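Local coordinates for terminal uridylyltransferase 1 (Trypanosoma brucei, PDB 5HZD), which adds uridines from UTP to the 3' ends of guide RNAs, ribosomal RNAs and some mRNAs during mitochondrial RNA editing in trypanosomes, at residues R295-L299 against D467-E471; P354-P358 against L419-G423; G332-A338 against L475-I479. All blocks are in the same frame, centred on the assembly; numbering follows the deposited sequence.

Interaction 1. Residues R295-L299 against D467-E471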
ATOM      1  N   ARG A 295       2.852  -7.159   8.361  1.00 14.52           N
ATOM      2  CA  ARG A 295       3.049  -8.554   7.997  1.00 12.30           C
ATOM      3  C   ARG A 295       2.656  -8.788   6.541  1.00 12.17           C
ATOM      4  O   ARG A 295       3.379  -9.504   5.815  1.00 14.65           O
ATOM      5  CB  ARG A 295       2.225  -9.443   8.915  1.00 14.54           C
ATOM      6  CG  ARG A 295       2.720 -10.880   8.912  1.00 14.23           C
ATOM      7  CD  ARG A 295       1.813 -11.733   9.769  1.00 15.04           C
ATOM      8  NE  ARG A 295       2.355 -13.052  10.024  1.00 15.26           N
ATOM      9  CZ  ARG A 295       1.671 -13.987  10.671  1.00 18.16           C
ATOM     10  NH1 ARG A 295       0.441 -13.685  11.113  1.00 18.89           N
ATOM     11  NH2 ARG A 295       2.210 -15.197  10.883  1.00 18.08           N
ATOM     12  N   ASN A 296       1.539  -8.195   6.116  1.00 13.10           N
ATOM     13  CA  ASN A 296       1.077  -8.353   4.733  1.00 12.99           C
ATOM     14  C   ASN A 296       2.150  -7.828   3.775  1.00 14.09           C
ATOM     15  O   ASN A 296       2.500  -8.489   2.786  1.00 13.19           O
ATOM     16  CB  ASN A 296      -0.197  -7.563   4.485  1.00 14.16           C
ATOM     17  CG  ASN A 296      -1.411  -8.196   5.107  1.00 18.18           C
ATOM     18  OD1 ASN A 296      -1.326  -9.208   5.780  1.00 21.28           O
ATOM     19  ND2 ASN A 296      -2.569  -7.585   4.865  1.00 24.28           N
ATOM     20  N   SER A 297       2.689  -6.642   4.055  1.00 13.42           N
ATOM     21  CA  SER A 297       3.671  -6.038   3.141  1.00 12.20           C
ATOM     22  C   SER A 297       4.964  -6.854   3.113  1.00 11.36           C
ATOM     23  O   SER A 297       5.601  -6.997   2.065  1.00 12.17           O
ATOM     24  CB  SER A 297       3.976  -4.586   3.553  1.00 12.70           C
ATOM     25  OG  SER A 297       2.815  -3.771   3.447  1.00 13.51           O
ATOM     26  N   THR A 298       5.349  -7.424   4.249  1.00 12.32           N
ATOM     27  CA  THR A 298       6.575  -8.184   4.346  1.00 12.08           C
ATOM     28  C   THR A 298       6.426  -9.502   3.571  1.00 14.50           C
ATOM     29  O   THR A 298       7.366  -9.929   2.889  1.00 13.97           O
ATOM     30  CB  THR A 298       6.917  -8.424   5.823  1.00 14.48           C
ATOM     31  OG1 THR A 298       7.048  -7.150   6.473  1.00 16.02           O
ATOM     32  CG2 THR A 298       8.203  -9.197   5.953  1.00 16.80           C
ATOM     33  N   LEU A 299       5.239 -10.107   3.602  1.00 12.24           N
ATOM     34  CA  LEU A 299       5.006 -11.308   2.777  1.00 14.87           C
ATOM     35  C   LEU A 299       5.124 -10.975   1.281  1.00 13.44           C
ATOM     36  O   LEU A 299       5.793 -11.717   0.524  1.00 13.01           O
ATOM     37  CB  LEU A 299       3.601 -11.858   3.048  1.00 12.60           C
ATOM     38  CG  LEU A 299       3.225 -13.091   2.202  1.00 14.03           C
ATOM     39  CD1 LEU A 299       4.205 -14.230   2.410  1.00 15.39           C
ATOM     40  CD2 LEU A 299       1.780 -13.499   2.553  1.00 14.66           C
ATOM     41  N   ASP A 467      -7.530 -14.825   1.856  1.00 14.88           N
ATOM     42  CA  ASP A 467      -6.630 -13.889   2.536  1.00 14.48           C
ATOM     43  C   ASP A 467      -5.570 -14.680   3.316  1.00 13.14           C
ATOM     44  O   ASP A 467      -5.891 -15.623   4.060  1.00 15.24           O
ATOM     45  CB  ASP A 467      -7.416 -13.006   3.508  1.00 16.29           C
ATOM     46  CG  ASP A 467      -6.563 -11.933   4.121  1.00 22.45           C
ATOM     47  OD1 ASP A 467      -5.786 -12.244   5.033  1.00 25.63           O
ATOM     48  OD2 ASP A 467      -6.683 -10.776   3.711  1.00 23.11           O
ATOM     49  N   PRO A 468      -4.283 -14.329   3.135  1.00 15.11           N
ATOM     50  CA  PRO A 468      -3.220 -15.115   3.761  1.00 15.04           C
ATOM     51  C   PRO A 468      -3.296 -15.213   5.288  1.00 16.80           C
ATOM     52  O   PRO A 468      -2.990 -16.277   5.829  1.00 18.87           O
ATOM     53  CB  PRO A 468      -1.958 -14.349   3.350  1.00 15.34           C
ATOM     54  CG  PRO A 468      -2.300 -13.828   1.997  1.00 19.50           C
ATOM     55  CD  PRO A 468      -3.754 -13.394   2.129  1.00 14.73           C
ATOM     56  N   TYR A 469      -3.715 -14.144   5.964  1.00 16.90           N
ATOM     57  CA  TYR A 469      -3.663 -14.148   7.443  1.00 16.00           C
ATOM     58  C   TYR A 469      -5.012 -14.090   8.149  1.00 23.00           C
ATOM     59  O   TYR A 469      -5.105 -14.370   9.351  1.00 26.94           O
ATOM     60  CB  TYR A 469      -2.737 -13.036   7.955  1.00 19.87           C
ATOM     61  CG  TYR A 469      -1.303 -13.210   7.492  1.00 15.90           C
ATOM     62  CD1 TYR A 469      -0.532 -14.304   7.914  1.00 16.46           C
ATOM     63  CD2 TYR A 469      -0.732 -12.291   6.623  1.00 14.37           C
ATOM     64  CE1 TYR A 469       0.773 -14.476   7.477  1.00 16.56           C
ATOM     65  CE2 TYR A 469       0.570 -12.449   6.184  1.00 17.28           C
ATOM     66  CZ  TYR A 469       1.301 -13.535   6.603  1.00 15.91           C
ATOM     67  OH  TYR A 469       2.588 -13.678   6.180  1.00 17.60           O
ATOM     68  N   GLU A 470      -6.065 -13.754   7.422  1.00 22.32           N
ATOM     69  CA  GLU A 470      -7.403 -13.852   8.005  1.00 24.70           C
ATOM     70  C   GLU A 470      -8.138 -15.105   7.510  1.00 23.74           C
ATOM     71  O   GLU A 470      -8.597 -15.153   6.359  1.00 31.57           O
ATOM     72  CB  GLU A 470      -8.194 -12.591   7.701  1.00 29.78           C
ATOM     73  CG  GLU A 470      -9.563 -12.567   8.367  1.00 43.74           C
ATOM     74  CD  GLU A 470     -10.101 -11.156   8.566  1.00 52.94           C
ATOM     75  OE1 GLU A 470     -11.342 -10.999   8.656  1.00 56.57           O
ATOM     76  OE2 GLU A 470      -9.280 -10.211   8.648  1.00 56.35           O
ATOM     77  N   GLU A 471      -8.306 -16.108   8.364  1.00 31.20           N
ATOM     78  CA  GLU A 471      -9.045 -17.285   7.912  1.00 30.51           C
ATOM     79  C   GLU A 471     -10.521 -16.973   7.653  1.00 24.03           C
ATOM     80  O   GLU A 471     -11.126 -16.078   8.259  1.00 25.89           O
ATOM     81  CB  GLU A 471      -8.895 -18.487   8.844  1.00 35.86           C
ATOM     82  CG  GLU A 471      -9.147 -19.823   8.138  1.00 37.93           C
ATOM     83  CD  GLU A 471      -9.184 -20.999   9.109  1.00 46.94           C
ATOM     84  OE1 GLU A 471      -9.683 -22.086   8.729  1.00 43.13           O
ATOM     85  OE2 GLU A 471      -8.711 -20.836  10.258  1.00 56.39           O
TER
HETATM   86  O   HOH W   1      -3.302 -11.224   4.821  1.00 22.74           O
HETATM   87  O   HOH W   2      -5.308  -8.907   5.625  1.00 37.04           O

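Interaction 2. Residues P354-P358 against L419-G423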
ATOM      1  N   PRO A 354       9.668 -19.379  -5.892  1.00 18.37           N
ATOM      2  CA  PRO A 354       9.464 -20.426  -4.885  1.00 18.16           C
ATOM      3  C   PRO A 354       8.249 -20.133  -4.009  1.00 17.70           C
ATOM      4  O   PRO A 354       7.873 -18.988  -3.758  1.00 15.95           O
ATOM      5  CB  PRO A 354      10.746 -20.350  -4.034  1.00 20.55           C
ATOM      6  CG  PRO A 354      11.771 -19.749  -4.935  1.00 21.37           C
ATOM      7  CD  PRO A 354      10.978 -18.718  -5.728  1.00 18.18           C
ATOM      8  N   TYR A 355       7.616 -21.198  -3.523  1.00 14.96           N
ATOM      9  CA  TYR A 355       6.533 -21.021  -2.557  1.00 16.72           C
ATOM     10  C   TYR A 355       7.035 -20.451  -1.225  1.00 17.64           C
ATOM     11  O   TYR A 355       8.113 -20.836  -0.741  1.00 18.91           O
ATOM     12  CB  TYR A 355       5.830 -22.382  -2.332  1.00 15.27           C
ATOM     13  CG  TYR A 355       4.762 -22.293  -1.277  1.00 15.23           C
ATOM     14  CD1 TYR A 355       3.547 -21.667  -1.560  1.00 15.23           C
ATOM     15  CD2 TYR A 355       4.970 -22.809   0.007  1.00 16.76           C
ATOM     16  CE1 TYR A 355       2.575 -21.535  -0.583  1.00 13.42           C
ATOM     17  CE2 TYR A 355       3.976 -22.687   0.995  1.00 15.96           C
ATOM     18  CZ  TYR A 355       2.797 -22.048   0.675  1.00 14.65           C
ATOM     19  OH  TYR A 355       1.842 -21.939   1.652  1.00 18.57           O
ATOM     20  N   VAL A 356       6.268 -19.534  -0.638  1.00 17.26           N
ATOM     21  CA  VAL A 356       6.532 -19.053   0.720  1.00 16.50           C
ATOM     22  C   VAL A 356       5.264 -19.228   1.557  1.00 16.79           C
ATOM     23  O   VAL A 356       4.199 -18.692   1.200  1.00 17.58           O
ATOM     24  CB  VAL A 356       6.870 -17.554   0.730  1.00 14.97           C
ATOM     25  CG1 VAL A 356       7.118 -17.071   2.174  1.00 19.83           C
ATOM     26  CG2 VAL A 356       8.072 -17.253  -0.140  1.00 19.35           C
ATOM     27  N   ASP A 357       5.356 -19.973   2.655  1.00 20.08           N
ATOM     28  CA  ASP A 357       4.198 -20.090   3.542  1.00 21.53           C
ATOM     29  C   ASP A 357       3.991 -18.764   4.273  1.00 18.80           C
ATOM     30  O   ASP A 357       4.943 -18.233   4.869  1.00 20.28           O
ATOM     31  CB  ASP A 357       4.427 -21.216   4.543  1.00 20.41           C
ATOM     32  CG  ASP A 357       3.158 -21.610   5.283  1.00 27.40           C
ATOM     33  OD1 ASP A 357       2.367 -20.725   5.661  1.00 23.43           O
ATOM     34  OD2 ASP A 357       2.933 -22.827   5.482  1.00 32.00           O
ATOM     35  N   PRO A 358       2.773 -18.195   4.224  1.00 18.90           N
ATOM     36  CA  PRO A 358       2.575 -16.958   4.993  1.00 18.21           C
ATOM     37  C   PRO A 358       3.031 -17.077   6.462  1.00 19.49           C
ATOM     38  O   PRO A 358       3.509 -16.087   7.020  1.00 20.11           O
ATOM     39  CB  PRO A 358       1.071 -16.713   4.858  1.00 17.70           C
ATOM     40  CG  PRO A 358       0.784 -17.242   3.428  1.00 16.96           C
ATOM     41  CD  PRO A 358       1.572 -18.531   3.426  1.00 17.32           C
ATOM     42  N   LEU A 419      -2.372 -18.607  -1.231  1.00 12.15           N
ATOM     43  CA  LEU A 419      -0.953 -18.798  -0.909  1.00 12.22           C
ATOM     44  C   LEU A 419      -0.800 -19.542   0.405  1.00 12.57           C
ATOM     45  O   LEU A 419       0.312 -19.719   0.898  1.00 14.19           O
ATOM     46  CB  LEU A 419      -0.235 -17.436  -0.816  1.00 11.87           C
ATOM     47  CG  LEU A 419      -0.371 -16.542  -2.043  1.00 12.09           C
ATOM     48  CD1 LEU A 419       0.332 -15.221  -1.729  1.00 14.85           C
ATOM     49  CD2 LEU A 419       0.252 -17.267  -3.197  1.00 17.25           C
ATOM     50  N   ASN A 420      -1.889 -20.051   0.986  1.00 12.80           N
ATOM     51  CA  ASN A 420      -1.766 -20.662   2.300  1.00 13.28           C
ATOM     52  C   ASN A 420      -1.280 -22.093   2.260  1.00 13.98           C
ATOM     53  O   ASN A 420      -0.996 -22.686   3.315  1.00 18.44           O
ATOM     54  CB  ASN A 420      -3.100 -20.629   3.050  1.00 15.31           C
ATOM     55  CG  ASN A 420      -3.441 -19.258   3.537  1.00 22.08           C
ATOM     56  OD1 ASN A 420      -3.930 -18.442   2.790  1.00 22.78           O
ATOM     57  ND2 ASN A 420      -3.137 -18.979   4.800  1.00 30.96           N
ATOM     58  N   ARG A 421      -1.212 -22.653   1.061  1.00 15.37           N
ATOM     59  CA  ARG A 421      -0.637 -23.989   0.851  1.00 16.13           C
ATOM     60  C   ARG A 421      -0.085 -23.996  -0.557  1.00 16.05           C
ATOM     61  O   ARG A 421      -0.542 -23.228  -1.396  1.00 16.72           O
ATOM     62  CB  ARG A 421      -1.706 -25.081   1.063  1.00 18.38           C
ATOM     63  CG  ARG A 421      -2.905 -24.992   0.121  1.00 16.20           C
ATOM     64  CD  ARG A 421      -4.129 -25.727   0.705  1.00 17.61           C
ATOM     65  NE  ARG A 421      -4.406 -25.326   2.078  1.00 18.32           N
ATOM     66  CZ  ARG A 421      -5.049 -24.210   2.423  1.00 19.04           C
ATOM     67  NH1 ARG A 421      -5.477 -23.331   1.505  1.00 16.41           N
ATOM     68  NH2 ARG A 421      -5.228 -23.941   3.708  1.00 20.34           N
ATOM     69  N   PRO A 422       0.911 -24.855  -0.840  1.00 16.62           N
ATOM     70  CA  PRO A 422       1.578 -24.834  -2.148  1.00 17.46           C
ATOM     71  C   PRO A 422       0.811 -25.498  -3.279  1.00 19.58           C
ATOM     72  O   PRO A 422       1.014 -25.153  -4.440  1.00 22.22           O
ATOM     73  CB  PRO A 422       2.866 -25.639  -1.880  1.00 18.69           C
ATOM     74  CG  PRO A 422       2.535 -26.531  -0.722  1.00 20.18           C
ATOM     75  CD  PRO A 422       1.601 -25.717   0.138  1.00 20.44           C
ATOM     76  N   GLY A 423      -0.046 -26.442  -2.943  1.00 22.35           N
ATOM     77  CA  GLY A 423      -0.807 -27.141  -3.958  1.00 25.11           C
ATOM     78  C   GLY A 423      -2.127 -26.465  -4.244  1.00 24.23           C
ATOM     79  O   GLY A 423      -2.315 -25.300  -3.928  1.00 23.34           O
TER
HETATM   80  O   HOH W   3      -0.350 -21.136   5.645  1.00 26.58           O

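Interaction 3. Residues G332-A338 against L475-I479. With SO4 (sulfate ion), chain C.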
ATOM      1  N   GLY A 332     -17.071  -3.176  -4.206  1.00 22.40           N
ATOM      2  CA  GLY A 332     -17.158  -4.615  -3.977  1.00 21.47           C
ATOM      3  C   GLY A 332     -16.235  -5.454  -4.849  1.00 22.65           C
ATOM      4  O   GLY A 332     -16.262  -6.700  -4.797  1.00 21.97           O
ATOM      5  N   TYR A 333     -15.424  -4.795  -5.673  1.00 17.88           N
ATOM      6  CA  TYR A 333     -14.490  -5.568  -6.485  1.00 16.58           C
ATOM      7  C   TYR A 333     -13.238  -5.824  -5.654  1.00 20.32           C
ATOM      8  O   TYR A 333     -13.265  -5.690  -4.410  1.00 22.95           O
ATOM      9  CB  TYR A 333     -14.184  -4.882  -7.812  1.00 16.86           C
ATOM     10  CG  TYR A 333     -15.374  -4.838  -8.754  1.00 17.96           C
ATOM     11  CD1 TYR A 333     -15.615  -5.873  -9.647  1.00 19.94           C
ATOM     12  CD2 TYR A 333     -16.248  -3.758  -8.735  1.00 18.81           C
ATOM     13  CE1 TYR A 333     -16.698  -5.841 -10.509  1.00 24.38           C
ATOM     14  CE2 TYR A 333     -17.342  -3.712  -9.590  1.00 22.27           C
ATOM     15  CZ  TYR A 333     -17.553  -4.761 -10.476  1.00 23.09           C
ATOM     16  OH  TYR A 333     -18.645  -4.724 -11.330  1.00 29.13           O
ATOM     17  N   PHE A 334     -12.134  -6.185  -6.306  1.00 14.48           N
ATOM     18  CA  PHE A 334     -10.936  -6.561  -5.551  1.00 11.91           C
ATOM     19  C   PHE A 334     -10.150  -5.351  -5.054  1.00 15.46           C
ATOM     20  O   PHE A 334     -10.276  -4.235  -5.554  1.00 17.95           O
ATOM     21  CB  PHE A 334     -10.009  -7.381  -6.443  1.00 13.38           C
ATOM     22  CG  PHE A 334     -10.525  -8.743  -6.766  1.00 16.19           C
ATOM     23  CD1 PHE A 334     -10.860  -9.641  -5.764  1.00 14.98           C
ATOM     24  CD2 PHE A 334     -10.636  -9.147  -8.090  1.00 17.89           C
ATOM     25  CE1 PHE A 334     -11.329 -10.917  -6.068  1.00 15.32           C
ATOM     26  CE2 PHE A 334     -11.084 -10.423  -8.394  1.00 16.51           C
ATOM     27  CZ  PHE A 334     -11.432 -11.307  -7.396  1.00 16.63           C
ATOM     28  N   THR A 335      -9.325  -5.595  -4.049  1.00 15.09           N
ATOM     29  CA  THR A 335      -8.363  -4.615  -3.589  1.00 15.76           C
ATOM     30  C   THR A 335      -7.036  -4.798  -4.320  1.00 16.96           C
ATOM     31  O   THR A 335      -6.791  -5.821  -4.992  1.00 14.35           O
ATOM     32  CB  THR A 335      -8.072  -4.846  -2.106  1.00 14.11           C
ATOM     33  OG1 THR A 335      -7.611  -6.196  -1.917  1.00 14.53           O
ATOM     34  CG2 THR A 335      -9.313  -4.627  -1.272  1.00 17.42           C
ATOM     35  N   SER A 336      -6.131  -3.848  -4.150  1.00 13.46           N
ATOM     36  CA  SER A 336      -4.801  -4.010  -4.725  1.00 13.41           C
ATOM     37  C   SER A 336      -4.087  -5.220  -4.141  1.00 13.89           C
ATOM     38  O   SER A 336      -3.349  -5.933  -4.850  1.00 13.61           O
ATOM     39  CB  SER A 336      -3.967  -2.747  -4.525  1.00 15.47           C
ATOM     40  OG  SER A 336      -4.540  -1.685  -5.296  1.00 18.09           O
ATOM     41  N   TYR A 337      -4.304  -5.493  -2.864  1.00 14.94           N
ATOM     42  CA  TYR A 337      -3.718  -6.673  -2.249  1.00 14.69           C
ATOM     43  C   TYR A 337      -4.210  -7.937  -2.959  1.00 13.79           C
ATOM     44  O   TYR A 337      -3.400  -8.822  -3.245  1.00 12.54           O
ATOM     45  CB  TYR A 337      -4.111  -6.719  -0.764  1.00 16.15           C
ATOM     46  CG  TYR A 337      -3.461  -7.792   0.093  1.00 17.30           C
ATOM     47  CD1 TYR A 337      -2.093  -8.000   0.083  1.00 16.79           C
ATOM     48  CD2 TYR A 337      -4.223  -8.521   1.005  1.00 18.10           C
ATOM     49  CE1 TYR A 337      -1.496  -8.961   0.926  1.00 18.00           C
ATOM     50  CE2 TYR A 337      -3.637  -9.473   1.859  1.00 20.20           C
ATOM     51  CZ  TYR A 337      -2.279  -9.685   1.809  1.00 21.31           C
ATOM     52  OH  TYR A 337      -1.707 -10.633   2.658  1.00 21.93           O
ATOM     53  N   ALA A 338      -5.503  -8.017  -3.250  1.00 12.22           N
ATOM     54  CA  ALA A 338      -6.048  -9.203  -3.936  1.00 12.11           C
ATOM     55  C   ALA A 338      -5.387  -9.409  -5.309  1.00 11.23           C
ATOM     56  O   ALA A 338      -5.099 -10.562  -5.724  1.00 10.86           O
ATOM     57  CB  ALA A 338      -7.542  -9.081  -4.095  1.00 11.78           C
ATOM     58  N   LEU A 475     -11.449 -12.586  -0.439  1.00 13.12           N
ATOM     59  CA  LEU A 475     -11.244 -11.245  -0.989  1.00 13.13           C
ATOM     60  C   LEU A 475     -12.228 -10.954  -2.126  1.00 15.55           C
ATOM     61  O   LEU A 475     -12.453  -9.795  -2.480  1.00 18.46           O
ATOM     62  CB  LEU A 475      -9.779 -11.003  -1.393  1.00 14.18           C
ATOM     63  CG  LEU A 475      -8.797 -11.266  -0.242  1.00 17.64           C
ATOM     64  CD1 LEU A 475      -7.365 -11.003  -0.687  1.00 15.45           C
ATOM     65  CD2 LEU A 475      -9.131 -10.350   0.939  1.00 19.46           C
ATOM     66  N   GLY A 476     -12.848 -11.993  -2.682  1.00 14.75           N
ATOM     67  CA  GLY A 476     -13.910 -11.783  -3.644  1.00 14.24           C
ATOM     68  C   GLY A 476     -15.339 -11.883  -3.109  1.00 13.33           C
ATOM     69  O   GLY A 476     -16.280 -12.125  -3.882  1.00 14.54           O
ATOM     70  N   ARG A 477     -15.510 -11.713  -1.796  1.00 14.61           N
ATOM     71  CA  ARG A 477     -16.793 -11.918  -1.149  1.00 15.05           C
ATOM     72  C   ARG A 477     -17.941 -11.038  -1.609  1.00 14.69           C
ATOM     73  O   ARG A 477     -19.102 -11.369  -1.357  1.00 18.19           O
ATOM     74  CB  ARG A 477     -16.652 -11.802   0.375  1.00 16.08           C
ATOM     75  CG  ARG A 477     -16.244 -10.408   0.838  1.00 17.11           C
ATOM     76  CD  ARG A 477     -15.787 -10.395   2.296  1.00 19.67           C
ATOM     77  NE  ARG A 477     -15.283  -9.056   2.667  1.00 20.48           N
ATOM     78  CZ  ARG A 477     -14.085  -8.582   2.334  1.00 26.87           C
ATOM     79  NH1 ARG A 477     -13.240  -9.314   1.599  1.00 25.98           N
ATOM     80  NH2 ARG A 477     -13.724  -7.363   2.728  1.00 26.14           N
ATOM     81  N   HIS A 478     -17.648  -9.917  -2.260  1.00 14.42           N
ATOM     82  CA  HIS A 478     -18.747  -9.082  -2.754  1.00 16.64           C
ATOM     83  C   HIS A 478     -19.002  -9.258  -4.242  1.00 17.85           C
ATOM     84  O   HIS A 478     -19.852  -8.555  -4.807  1.00 19.34           O
ATOM     85  CB  HIS A 478     -18.502  -7.586  -2.480  1.00 18.30           C
ATOM     86  CG  HIS A 478     -18.199  -7.267  -1.047  1.00 20.01           C
ATOM     87  ND1 HIS A 478     -19.106  -7.464  -0.028  1.00 25.76           N
ATOM     88  CD2 HIS A 478     -17.084  -6.758  -0.471  1.00 23.23           C
ATOM     89  CE1 HIS A 478     -18.557  -7.098   1.119  1.00 27.43           C
ATOM     90  NE2 HIS A 478     -17.335  -6.663   0.876  1.00 26.53           N
ATOM     91  N   ILE A 479     -18.295 -10.201  -4.872  1.00 15.25           N
ATOM     92  CA  ILE A 479     -18.416 -10.404  -6.305  1.00 13.93           C
ATOM     93  C   ILE A 479     -19.403 -11.503  -6.653  1.00 17.45           C
ATOM     94  O   ILE A 479     -19.062 -12.693  -6.621  1.00 14.90           O
ATOM     95  CB  ILE A 479     -17.031 -10.674  -6.945  1.00 13.47           C
ATOM     96  CG1 ILE A 479     -16.092  -9.516  -6.602  1.00 15.91           C
ATOM     97  CG2 ILE A 479     -17.190 -10.880  -8.459  1.00 13.78           C
ATOM     98  CD1 ILE A 479     -14.660  -9.703  -7.113  1.00 15.99           C
TER
HETATM   99  S   SO4 C 702     -16.909  -6.381   4.694  1.00 61.63           S
HETATM  100  O1  SO4 C 702     -15.947  -6.381   5.791  1.00 64.71           O
HETATM  101  O2  SO4 C 702     -18.138  -5.704   5.117  1.00 62.32           O
HETATM  102  O3  SO4 C 702     -17.222  -7.764   4.330  1.00 59.16           O
HETATM  103  O4  SO4 C 702     -16.321  -5.679   3.551  1.00 60.25           O
HETATM  104  O   HOH W   4     -15.100  -8.664  -3.058  1.00 19.12           O
HETATM  105  O   HOH W   5     -10.723  -7.567  -2.252  1.00 24.60           O

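Interaction 1. Residues R295-L299 against D467-E471
Here one turn of a UTP-binding helix meets the loop assigned as the nucleotide recognition motif, which in related enzymes lies by the base of the bound nucleotide. The largest contact is arginine over tyrosine. R295, with chi1 to chi3 all t, runs out straight over one face of the Y469 ring: its CD sits 3.6 Å from the ring centroid, 11° off the normal, a CH-pi contact, and NE of R295 comes to 3.3 Å from CE1 of Y469. The polar ends of this pair are held by the loop at 358-361, R295 NE bonding to the carbonyl of I361 and Y469 OH to that of P358.

Apolar contact continues one helical turn on, where CD2 of L299 touches CB of P468 at 3.9 Å and CE2 of Y469 at 4.0 Å.

No direct hydrogen bond crosses; water does that job. Water 1 donates to OD1 of N296 (3.0 Å) and OD1 of D467 (2.7 Å), while water 2 accepts from ND2 of N296 (3.1 Å) and donates to OD2 of D467 (3.0 Å). The same D467 OD1 closes an Asx turn with Y469 N (3.0 Å). D467 OD1 also accepts from E470 N (2.8 Å), the wider Asx motif.

The helical turn belongs to helix 292-304; Y337 and I341 of helix 336-349 pack against P468, so the recognition loop rests on two helices at once.

Interaction 2. Residues P354-P358 against L419-G423
Two irregular loops lie side by side here in the Cid1-like nucleotidyltransferase fold: 354-358, which follows helix 336-349, and the loop 419-423, from the connection between the short strands 415-416 and 425-426. A single direct hydrogen bond joins them.

Y355 has the most surface covered, 86 Å². Its chi1 near t sends the ring across to the second loop, where P422 covers one face: CB of P422 is 3.9 Å from the ring centroid, 12° off the normal, a CH-pi contact. At the ring's edge the hydroxyl donates to the L419 carbonyl, Y355 OH to L419 O 2.8 Å, so the tyrosine packs through its face and bonds through its tip.

L419 therefore contributes its backbone as well as its side chain. Its carbonyl oxygen also lies 3.1 Å from CD of P358, and its CB is 4.4 Å from CG of that proline. The leucine side chain itself is buried against I341, I344 and Y345 of helix 336-349 and Y303 of helix 292-304.

P358, third by buried area, packs against L419 and N420, its CD 4.1 Å from CA of N420, and it also touches L299 and P468, bringing the loop up to the UTP-binding region.

D357 OD1 accepts from the backbone N of L359, and a water closes the remaining gap, donating to OD1 of D357 at 2.7 Å and to the carbonyl O of N420 at 2.9 Å.

Interaction 3. Residues G332-A338 against L475-I479
G332 is the hollow and H478 the bump that fills it. With phi/psi of 93/3 the glycine takes a backbone conformation that a side chain would strain, and a CB there would come within 3.0 Å of CB of H478; without one, the two segments come to 4.9 Å between the CA atoms of G332 and H478, and G332 O touches CB of H478 and CG1 of I479, each at 3.3 Å.

Farther along, I479 extends CD1 over one face of the F334 ring, 3.7 Å from its centroid, a CH-pi contact. The ring reaches G476 too, F334 CE1 lying 3.6 Å from G476 CA, where glycine again leaves room. L475 fills the next recess: its CD1 sits against CB of A338 at 3.9 Å and CD2 of Y337 at 4.3 Å.

Two waters fill what remains. Water 4 joins G332 O, L475 O and H478 N, all at 2.9 Å; water 5 links T335 N (3.0 Å) to L475 O (2.8 Å). R477 and H478, meanwhile, hold a sulfate, probably from the crystallisation liquor.

H478 and I479 project from a type I beta turn, G476 to I479, and L475 just precedes it; together they pack against the start of helix 336-349, N-capped by T335 and carrying the UTP-binding residues S336 and Y337.

How the interactions relate
Along the chain the segments run 295-299, 332-338, 354-358, 419-423, 467-471, 475-479: interaction 2 lies within the spans of both others, while interactions 1 and 3 interleave. Helices 292-304 and 336-349 are the common ground. Interaction 1 sits between the others, its centre about 12 Å from that of interaction 2 and 15 Å from that of interaction 3, which do not touch each other. P468 joins them: its carbonyl bonds to N420 ND2, and its ring meets Y337. Thus residues distant in sequence, from the helix carrying R295 to the recognition motif, converge around the UTP site, with interaction 2 joining 354-358 to 419-423 and interaction 3 joining 332-338 to 475-479.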